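Long-range contacts in 4-hydroxy-tetrahydrodipicolinate synthase (PDB 6T3T), which probably condenses pyruvate with aspartate semialdehyde to give 4-hydroxy-tetrahydrodipicolinate, an intermediate on the diaminopimelate route to lysine: residues A[101-106]-A[131-136]; A[159-164]-A[182-187]; A[249-254]-A[269-274]. All coordinates share one frame; numbering follows the deposited sequence.

Contacts 1 and 2 are neighbouring parts of one eight-stranded parallel barrel, their centres 10 Å apart, and strands 130-134 and 158-163 join them directly. Lys162 N lies 2.7 Å from Leu132 O and Ala164 N 2.8 Å from Asn134 O, both probable hydrogen bonds. The same junction places Tyr133 OH 3.4 Å from Lys162 NZ, bringing together the predicted proton-transfer tyrosine and the predicted Schiff-base lysine beside a bound sulfate. Contact 3 lies outside the barrel sheet, its centre 21 Å from that of contact 1 and 25 Å from that of contact 2. It still approaches the pocket through Pro250, whose side chain is about 4 Å from that of Thr45, a predicted pyruvate-binding residue.

Contact 1: A[101-106]-A[131-136]; sequences LLVSPY and LLYNIP. With SO4 (sulfate ion), chain E.
Leu102 N donates to Leu131 O over 2.8 Å, nearly straight at 167°, and two residues on Ser104 N reaches Tyr133 O at 3.0 Å. Between the two bonds, Leu102 O and Tyr133 N approach to a similar distance. Weaker CA-H...O contacts run from Leu101 to Leu131 O and from Val103 to Tyr133 O. At the C-terminal ends of the strands one water bridges the segments: it accepts from Ser104 OG and Ile135 N and donates to Asn134 OD1.

The pairing closes the right-handed beta-alpha-beta unit of strand 99-103, helix 112-125 and strand 130-134 within the TIM barrel. Leu102 and Leu132 face that helix, both touching Phe119, whereas Leu101, Val103, Leu131 and Tyr133 share the other side of the sheet.

On this second side the apolar contacts gather round Tyr133. Its CG stands anti to the backbone N (chi1 177°), which carries the ring alongside Leu101 and Val103; Leu101 CD2 at 3.8 Å and Val103 CB at 3.7 Å both meet ring atom CD2 at a slant. Ile135 CG2 sits 3.7 Å above one ring face, towards the rim, and also touches Val103 CG2. An alanine in place of Tyr133 would probably open a gap between Leu101, Val103 and Ile135 and leave the predicted proton transfer without its hydroxyl.

The polar end of the ring meets the sulfate, O3 lying near the ring plane at its edge. Any bond from Tyr133 OH to O3, at 3.3 Å, is weak, and its proton is not settled; Thr44 OG1 and Thr45 N also hold the ion.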
loop_
_atom_site.group_PDB
_atom_site.type_symbol
_atom_site.label_atom_id
_atom_site.label_comp_id
_atom_site.label_asym_id
_atom_site.label_seq_id
_atom_site.Cartn_x
_atom_site.Cartn_y
_atom_site.Cartn_z
ATOM N N LEU A 101 -8.759 21.758 17.310
ATOM C CA LEU A 101 -8.212 20.863 16.298
ATOM C C LEU A 101 -9.128 19.656 16.186
ATOM O O LEU A 101 -9.338 18.947 17.171
ATOM C CB LEU A 101 -6.803 20.407 16.677
ATOM C CG LEU A 101 -6.058 19.522 15.690
ATOM C CD1 LEU A 101 -5.556 20.401 14.551
ATOM C CD2 LEU A 101 -4.894 18.782 16.355
ATOM N N LEU A 102 -9.640 19.394 14.980
ATOM C CA LEU A 102 -10.634 18.340 14.755
ATOM C C LEU A 102 -10.024 17.239 13.874
ATOM O O LEU A 102 -9.899 17.400 12.660
ATOM C CB LEU A 102 -11.901 18.916 14.119
ATOM C CG LEU A 102 -12.704 19.964 14.928
ATOM C CD1 LEU A 102 -13.818 20.610 14.078
ATOM C CD2 LEU A 102 -13.291 19.370 16.209
ATOM N N VAL A 103 -9.632 16.127 14.491
ATOM C CA VAL A 103 -9.192 14.976 13.707
ATOM C C VAL A 103 -10.362 14.475 12.877
ATOM O O VAL A 103 -11.533 14.546 13.295
ATOM C CB VAL A 103 -8.670 13.860 14.632
ATOM C CG1 VAL A 103 -9.847 13.202 15.389
ATOM C CG2 VAL A 103 -7.880 12.802 13.829
ATOM N N SER A 104 -10.061 13.965 11.680
ATOM C CA SER A 104 -11.128 13.353 10.917
ATOM C C SER A 104 -11.597 12.098 11.658
ATOM O O SER A 104 -10.822 11.482 12.399
ATOM C CB SER A 104 -10.677 13.011 9.490
ATOM O OG SER A 104 -9.637 12.087 9.530
ATOM N N PRO A 105 -12.881 11.750 11.538
ATOM C CA PRO A 105 -13.376 10.513 12.149
ATOM C C PRO A 105 -12.477 9.325 11.851
ATOM O O PRO A 105 -12.014 9.135 10.726
ATOM C CB PRO A 105 -14.760 10.344 11.515
ATOM C CG PRO A 105 -15.238 11.740 11.320
ATOM C CD PRO A 105 -13.972 12.548 10.966
ATOM N N TYR A 106 -12.190 8.560 12.889
ATOM C CA TYR A 106 -11.387 7.354 12.814
ATOM C C TYR A 106 -12.322 6.143 12.924
ATOM O O TYR A 106 -13.419 6.233 13.495
ATOM C CB TYR A 106 -10.339 7.360 13.936
ATOM C CG TYR A 106 -10.950 7.828 15.245
ATOM C CD1 TYR A 106 -11.703 6.958 16.060
ATOM C CD2 TYR A 106 -10.887 9.162 15.599
ATOM C CE1 TYR A 106 -12.309 7.413 17.227
ATOM C CE2 TYR A 106 -11.488 9.628 16.737
ATOM C CZ TYR A 106 -12.201 8.759 17.548
ATOM O OH TYR A 106 -12.794 9.263 18.674
ATOM N N LEU A 131 -9.082 24.091 13.137
ATOM C CA LEU A 131 -8.063 23.421 12.330
ATOM C C LEU A 131 -8.530 21.993 12.070
ATOM O O LEU A 131 -8.842 21.263 13.015
ATOM C CB LEU A 131 -6.702 23.429 13.035
ATOM C CG LEU A 131 -5.954 24.750 13.273
ATOM C CD1 LEU A 131 -4.821 24.518 14.266
ATOM C CD2 LEU A 131 -5.367 25.327 11.976
ATOM N N LEU A 132 -8.623 21.617 10.798
ATOM C CA LEU A 132 -8.844 20.230 10.430
ATOM C C LEU A 132 -7.580 19.433 10.712
ATOM O O LEU A 132 -6.486 19.987 10.852
ATOM C CB LEU A 132 -9.202 20.101 8.941
ATOM C CG LEU A 132 -10.431 20.857 8.410
ATOM C CD1 LEU A 132 -10.632 20.607 6.913
ATOM C CD2 LEU A 132 -11.712 20.499 9.221
ATOM N N TYR A 133 -7.723 18.112 10.786
ATOM C CA TYR A 133 -6.560 17.284 11.066
ATOM C C TYR A 133 -6.671 16.000 10.251
ATOM O O TYR A 133 -7.494 15.136 10.550
ATOM C CB TYR A 133 -6.443 17.036 12.563
ATOM C CG TYR A 133 -5.337 16.133 13.058
ATOM C CD1 TYR A 133 -4.247 15.795 12.269
ATOM C CD2 TYR A 133 -5.386 15.642 14.350
ATOM C CE1 TYR A 133 -3.255 14.962 12.746
ATOM C CE2 TYR A 133 -4.403 14.825 14.846
ATOM C CZ TYR A 133 -3.344 14.482 14.051
ATOM O OH TYR A 133 -2.395 13.656 14.590
ATOM N N ASN A 134 -5.865 15.903 9.196
ATOM C CA ASN A 134 -5.882 14.758 8.296
ATOM C C ASN A 134 -4.749 13.820 8.682
ATOM O O ASN A 134 -3.578 14.207 8.623
ATOM C CB ASN A 134 -5.729 15.186 6.847
ATOM C CG ASN A 134 -5.743 14.005 5.920
ATOM O OD1 ASN A 134 -6.617 13.132 6.040
ATOM N ND2 ASN A 134 -4.735 13.912 5.051
ATOM N N ILE A 135 -5.088 12.602 9.089
ATOM C CA ILE A 135 -4.059 11.612 9.404
ATOM C C ILE A 135 -4.586 10.231 9.023
ATOM O O ILE A 135 -5.107 9.492 9.877
ATOM C CB ILE A 135 -3.595 11.711 10.877
ATOM C CG1 ILE A 135 -2.506 10.667 11.173
ATOM C CG2 ILE A 135 -4.773 11.687 11.907
ATOM C CD1 ILE A 135 -1.611 11.067 12.299
ATOM N N PRO A 136 -4.486 9.863 7.736
ATOM C CA PRO A 136 -5.050 8.588 7.273
ATOM C C PRO A 136 -4.429 7.342 7.888
ATOM O O PRO A 136 -5.116 6.320 7.976
ATOM C CB PRO A 136 -4.825 8.638 5.747
ATOM C CG PRO A 136 -3.726 9.600 5.542
ATOM C CD PRO A 136 -3.860 10.625 6.644
HETATM S S SO4 E . -1.762 15.278 18.000
HETATM O O1 SO4 E . -1.272 15.099 19.370
HETATM O O2 SO4 E . -2.275 16.620 17.764
HETATM O O3 SO4 E . -2.908 14.405 17.775
HETATM O O4 SO4 E . -0.651 15.011 17.098
HETATM O O HOH W 1 -7.692 11.716 7.907
#

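Contact 2: A[159-164]-A[182-187]; sequences VGIKEA and FSILSG
Ser183 N donates to Val159 O over 3.0 Å, the first of five backbone bonds that alternate between the two strands. Ile161 N follows, reaching Ser183 O at 2.9 Å, and Ile161 O in turn accepts Leu185 N at 2.8 Å. Leu185 O takes Glu163 N at the same 2.8 Å. The last bond, Gly187 N to Glu163 O at 2.9 Å, is the least straight, 143° at the hydrogen, and its donor stands well above the carbonyl plane, where the strands are ending and the side chains of Glu163 and Ser186 diverge.

Val159 O has a second donor, a water 2.7 Å away that also donates to Ser183 OG; that hydroxyl is bonded to Ile3 O as well. Glu163 OE2 receives Gly165 N and Asn134 ND2, and Ser186 OG accepts from Asp188 N.

These strands, 158-163 and 183-186, are consecutive in the parallel barrel and are linked through helix 168-177 as a beta-alpha-beta unit. Lys162, the predicted Schiff-base residue, rises on the same side of the sheet as Leu185. Its chain is fully extended, CG anti to the backbone N (chi1 -178°), so that CE passes 3.6 Å from Gly187 CA and NZ points to a bound sulfate, at a separation too short to be taken at face value.

Two glycines make close approach possible. Gly160 CA lies over the face of Phe182 in a CH-pi contact, 3.7 Å from the ring centroid and 27° off its normal, and a beta carbon on Gly160 would run into Ser183 O. One on Gly187 would collide with Ala164 CB.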
loop_
_atom_site.group_PDB
_atom_site.type_symbol
_atom_site.label_atom_id
_atom_site.label_comp_id
_atom_site.label_asym_id
_atom_site.label_seq_id
_atom_site.Cartn_x
_atom_site.Cartn_y
_atom_site.Cartn_z
ATOM N N VAL A 159 -10.030 27.438 9.257
ATOM C CA VAL A 159 -8.956 28.366 8.926
ATOM C C VAL A 159 -7.659 27.661 8.557
ATOM O O VAL A 159 -6.685 28.339 8.224
ATOM C CB VAL A 159 -8.695 29.360 10.077
ATOM C CG1 VAL A 159 -9.877 30.324 10.243
ATOM C CG2 VAL A 159 -8.437 28.628 11.391
ATOM N N GLY A 160 -7.590 26.339 8.657
ATOM C CA GLY A 160 -6.355 25.657 8.321
ATOM C C GLY A 160 -6.495 24.168 8.544
ATOM O O GLY A 160 -7.566 23.669 8.893
ATOM N N ILE A 161 -5.378 23.470 8.385
ATOM C CA ILE A 161 -5.348 22.023 8.497
ATOM C C ILE A 161 -3.979 21.617 9.033
ATOM O O ILE A 161 -2.948 22.156 8.626
ATOM C CB ILE A 161 -5.650 21.356 7.133
ATOM C CG1 ILE A 161 -5.673 19.823 7.264
ATOM C CG2 ILE A 161 -4.666 21.835 6.016
ATOM C CD1 ILE A 161 -6.323 19.171 6.045
ATOM N N LYS A 162 -3.985 20.701 9.989
ATOM C CA LYS A 162 -2.800 19.930 10.325
ATOM C C LYS A 162 -2.758 18.772 9.342
ATOM O O LYS A 162 -3.534 17.819 9.442
ATOM C CB LYS A 162 -2.856 19.437 11.763
ATOM C CG LYS A 162 -1.618 18.668 12.200
ATOM C CD LYS A 162 -1.876 17.974 13.539
ATOM C CE LYS A 162 -0.672 17.149 13.982
ATOM N NZ LYS A 162 -0.870 16.557 15.336
ATOM N N GLU A 163 -1.869 18.860 8.372
ATOM C CA GLU A 163 -1.770 17.851 7.329
ATOM C C GLU A 163 -0.759 16.797 7.775
ATOM O O GLU A 163 0.444 17.067 7.885
ATOM C CB GLU A 163 -1.395 18.484 5.991
ATOM C CG GLU A 163 -1.224 17.477 4.869
ATOM C CD GLU A 163 -2.414 16.536 4.734
ATOM O OE1 GLU A 163 -3.563 16.976 4.839
ATOM O OE2 GLU A 163 -2.189 15.334 4.534
ATOM N N ALA A 164 -1.260 15.616 8.124
ATOM C CA ALA A 164 -0.405 14.522 8.554
ATOM C C ALA A 164 -0.625 13.298 7.666
ATOM O O ALA A 164 -0.586 12.157 8.129
ATOM C CB ALA A 164 -0.626 14.218 10.034
ATOM N N PHE A 182 -5.749 30.527 4.238
ATOM C CA PHE A 182 -5.848 29.191 4.813
ATOM C C PHE A 182 -4.452 28.671 5.150
ATOM O O PHE A 182 -3.534 28.773 4.334
ATOM C CB PHE A 182 -6.539 28.271 3.809
ATOM C CG PHE A 182 -6.773 26.871 4.306
ATOM C CD1 PHE A 182 -7.841 26.585 5.140
ATOM C CD2 PHE A 182 -5.960 25.839 3.889
ATOM C CE1 PHE A 182 -8.078 25.289 5.545
ATOM C CE2 PHE A 182 -6.171 24.561 4.298
ATOM C CZ PHE A 182 -7.233 24.278 5.132
ATOM N N SER A 183 -4.282 28.153 6.359
ATOM C CA SER A 183 -2.966 27.781 6.869
ATOM C C SER A 183 -2.777 26.271 6.854
ATOM O O SER A 183 -3.530 25.547 7.507
ATOM C CB SER A 183 -2.774 28.312 8.279
ATOM O OG SER A 183 -2.818 29.703 8.257
ATOM N N ILE A 184 -1.787 25.786 6.108
ATOM C CA ILE A 184 -1.439 24.371 6.139
ATOM C C ILE A 184 -0.269 24.184 7.088
ATOM O O ILE A 184 0.785 24.806 6.912
ATOM C CB ILE A 184 -1.095 23.823 4.752
ATOM C CG1 ILE A 184 -2.238 24.105 3.767
ATOM C CG2 ILE A 184 -0.815 22.311 4.887
ATOM C CD1 ILE A 184 -1.749 24.336 2.351
ATOM N N LEU A 185 -0.440 23.320 8.082
ATOM C CA LEU A 185 0.595 23.027 9.069
ATOM C C LEU A 185 1.078 21.592 8.913
ATOM O O LEU A 185 0.289 20.675 8.619
ATOM C CB LEU A 185 0.081 23.259 10.502
ATOM C CG LEU A 185 -0.681 24.576 10.677
ATOM C CD1 LEU A 185 -1.533 24.608 11.971
ATOM C CD2 LEU A 185 0.276 25.779 10.597
ATOM N N SER A 186 2.385 21.405 9.068
ATOM C CA SER A 186 2.911 20.050 9.136
ATOM C C SER A 186 2.358 19.350 10.367
ATOM O O SER A 186 2.269 19.935 11.452
ATOM C CB SER A 186 4.435 20.058 9.191
ATOM O OG SER A 186 4.926 18.716 9.181
ATOM N N GLY A 187 1.958 18.096 10.191
ATOM C CA GLY A 187 1.673 17.250 11.317
ATOM C C GLY A 187 2.737 16.208 11.562
ATOM O O GLY A 187 2.499 15.272 12.335
HETATM O O HOH W 2 -5.347 30.550 9.040
#

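Contact 3: A[249-254]-A[269-274]; sequences NPVPVK and LPLAPL
Val251 presents both methyl groups to the 269-274 loop, and the other contacts flank it. With CG1 anti to its own backbone N (chi1 180°), that methyl meets Ala272 O at 3.5 Å and Leu274 CD2 at 3.6 Å. CG2, the other branch, lies 3.6 Å from the same Ala272 O. The side chains of Val251 and Leu274 run past each other in opposite senses.

The two prolines that bracket Val251 are met crosswise. Leu271 CD1 comes against Pro250 CD at 3.6 Å, the two side chains at about a right angle. Pro252 CG is similarly crossed by Leu274, but more loosely, with CD2 4.2 Å away.

Pro250, preceded by a cis peptide bond, is the N-cap residue of helix 251-259, whose first turn is closed by Lys254 N to Pro250 O at 2.8 Å. The contact thus sets the start of this helix against the irregular loop that leads into helix 276-295. The loop also packs on the second subunit, Leu271 on Asn108 and Pro273 on Arg117 of that copy.

The pairing across the contact is all between aliphatic carbons, apart from methyls resting on Ala272 O, so shape fit and burial, not directional bonds, account for the association of helix start and loop.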
loop_
_atom_site.group_PDB
_atom_site.type_symbol
_atom_site.label_atom_id
_atom_site.label_comp_id
_atom_site.label_asym_id
_atom_site.label_seq_id
_atom_site.Cartn_x
_atom_site.Cartn_y
_atom_site.Cartn_z
ATOM N N ASN A 249 3.761 7.283 18.560
ATOM C CA ASN A 249 3.589 8.483 19.356
ATOM C C ASN A 249 2.327 8.354 20.210
ATOM O O ASN A 249 1.293 7.924 19.700
ATOM C CB ASN A 249 3.495 9.681 18.408
ATOM C CG ASN A 249 3.262 10.977 19.135
ATOM O OD1 ASN A 249 4.062 11.396 19.968
ATOM N ND2 ASN A 249 2.145 11.605 18.851
ATOM N N PRO A 250 2.356 8.727 21.507
ATOM C CA PRO A 250 3.405 9.431 22.269
ATOM C C PRO A 250 4.360 8.593 23.108
ATOM O O PRO A 250 4.965 9.178 24.012
ATOM C CB PRO A 250 2.593 10.311 23.212
ATOM C CG PRO A 250 1.426 9.381 23.599
ATOM C CD PRO A 250 1.103 8.628 22.293
ATOM N N VAL A 251 4.508 7.282 22.870
ATOM C CA VAL A 251 5.404 6.491 23.717
ATOM C C VAL A 251 6.838 6.996 23.662
ATOM O O VAL A 251 7.434 7.200 24.735
ATOM C CB VAL A 251 5.305 4.993 23.373
ATOM C CG1 VAL A 251 6.251 4.232 24.272
ATOM C CG2 VAL A 251 3.891 4.477 23.530
ATOM N N PRO A 252 7.453 7.223 22.486
ATOM C CA PRO A 252 8.837 7.753 22.498
ATOM C C PRO A 252 8.955 9.128 23.138
ATOM O O PRO A 252 9.845 9.329 23.972
ATOM C CB PRO A 252 9.230 7.767 21.012
ATOM C CG PRO A 252 8.319 6.765 20.368
ATOM C CD PRO A 252 7.005 6.944 21.102
ATOM N N VAL A 253 8.094 10.087 22.780
ATOM C CA VAL A 253 8.267 11.422 23.348
ATOM C C VAL A 253 8.000 11.409 24.853
ATOM O O VAL A 253 8.693 12.077 25.620
ATOM C CB VAL A 253 7.412 12.478 22.619
ATOM C CG1 VAL A 253 5.906 12.363 22.940
ATOM C CG2 VAL A 253 7.919 13.857 22.979
ATOM N N LYS A 254 7.033 10.623 25.314
ATOM C CA LYS A 254 6.833 10.591 26.762
ATOM C C LYS A 254 7.982 9.844 27.447
ATOM O O LYS A 254 8.400 10.219 28.545
ATOM C CB LYS A 254 5.472 9.975 27.120
ATOM C CG LYS A 254 5.216 9.932 28.637
ATOM C CD LYS A 254 3.821 9.444 28.984
ATOM C CE LYS A 254 2.819 10.578 29.063
ATOM N NZ LYS A 254 1.578 10.061 29.735
ATOM N N LEU A 269 -2.949 1.897 28.967
ATOM C CA LEU A 269 -3.236 0.840 28.018
ATOM C C LEU A 269 -4.377 1.263 27.099
ATOM O O LEU A 269 -5.369 1.828 27.562
ATOM C CB LEU A 269 -3.576 -0.454 28.760
ATOM C CG LEU A 269 -2.410 -1.223 29.425
ATOM C CD1 LEU A 269 -2.884 -2.396 30.289
ATOM C CD2 LEU A 269 -1.434 -1.697 28.370
ATOM N N PRO A 270 -4.307 0.943 25.799
ATOM C CA PRO A 270 -3.427 -0.063 25.184
ATOM C C PRO A 270 -1.983 0.372 24.836
ATOM O O PRO A 270 -1.259 -0.420 24.236
ATOM C CB PRO A 270 -4.203 -0.435 23.908
ATOM C CG PRO A 270 -4.811 0.919 23.469
ATOM C CD PRO A 270 -5.208 1.579 24.811
ATOM N N LEU A 271 -1.558 1.582 25.182
ATOM C CA LEU A 271 -0.153 1.949 24.993
ATOM C C LEU A 271 0.732 1.269 26.043
ATOM O O LEU A 271 0.335 1.109 27.202
ATOM C CB LEU A 271 0.026 3.476 25.057
ATOM C CG LEU A 271 -0.665 4.270 23.930
ATOM C CD1 LEU A 271 -0.258 5.720 23.985
ATOM C CD2 LEU A 271 -0.353 3.690 22.569
ATOM N N ALA A 272 1.932 0.866 25.627
ATOM C CA ALA A 272 2.884 0.130 26.446
ATOM C C ALA A 272 4.274 0.700 26.208
ATOM O O ALA A 272 4.521 1.323 25.168
ATOM C CB ALA A 272 2.875 -1.371 26.124
ATOM N N PRO A 273 5.199 0.510 27.155
ATOM C CA PRO A 273 6.568 1.036 26.993
ATOM C C PRO A 273 7.283 0.436 25.795
ATOM O O PRO A 273 6.917 -0.617 25.282
ATOM C CB PRO A 273 7.267 0.620 28.290
ATOM C CG PRO A 273 6.139 0.417 29.290
ATOM C CD PRO A 273 4.996 -0.119 28.475
ATOM N N LEU A 274 8.342 1.124 25.368
ATOM C CA LEU A 274 9.120 0.701 24.207
ATOM C C LEU A 274 9.767 -0.663 24.428
ATOM O O LEU A 274 10.132 -1.030 25.544
ATOM C CB LEU A 274 10.216 1.719 23.900
ATOM C CG LEU A 274 9.778 3.139 23.553
ATOM C CD1 LEU A 274 11.005 4.029 23.443
ATOM C CD2 LEU A 274 9.011 3.124 22.240
#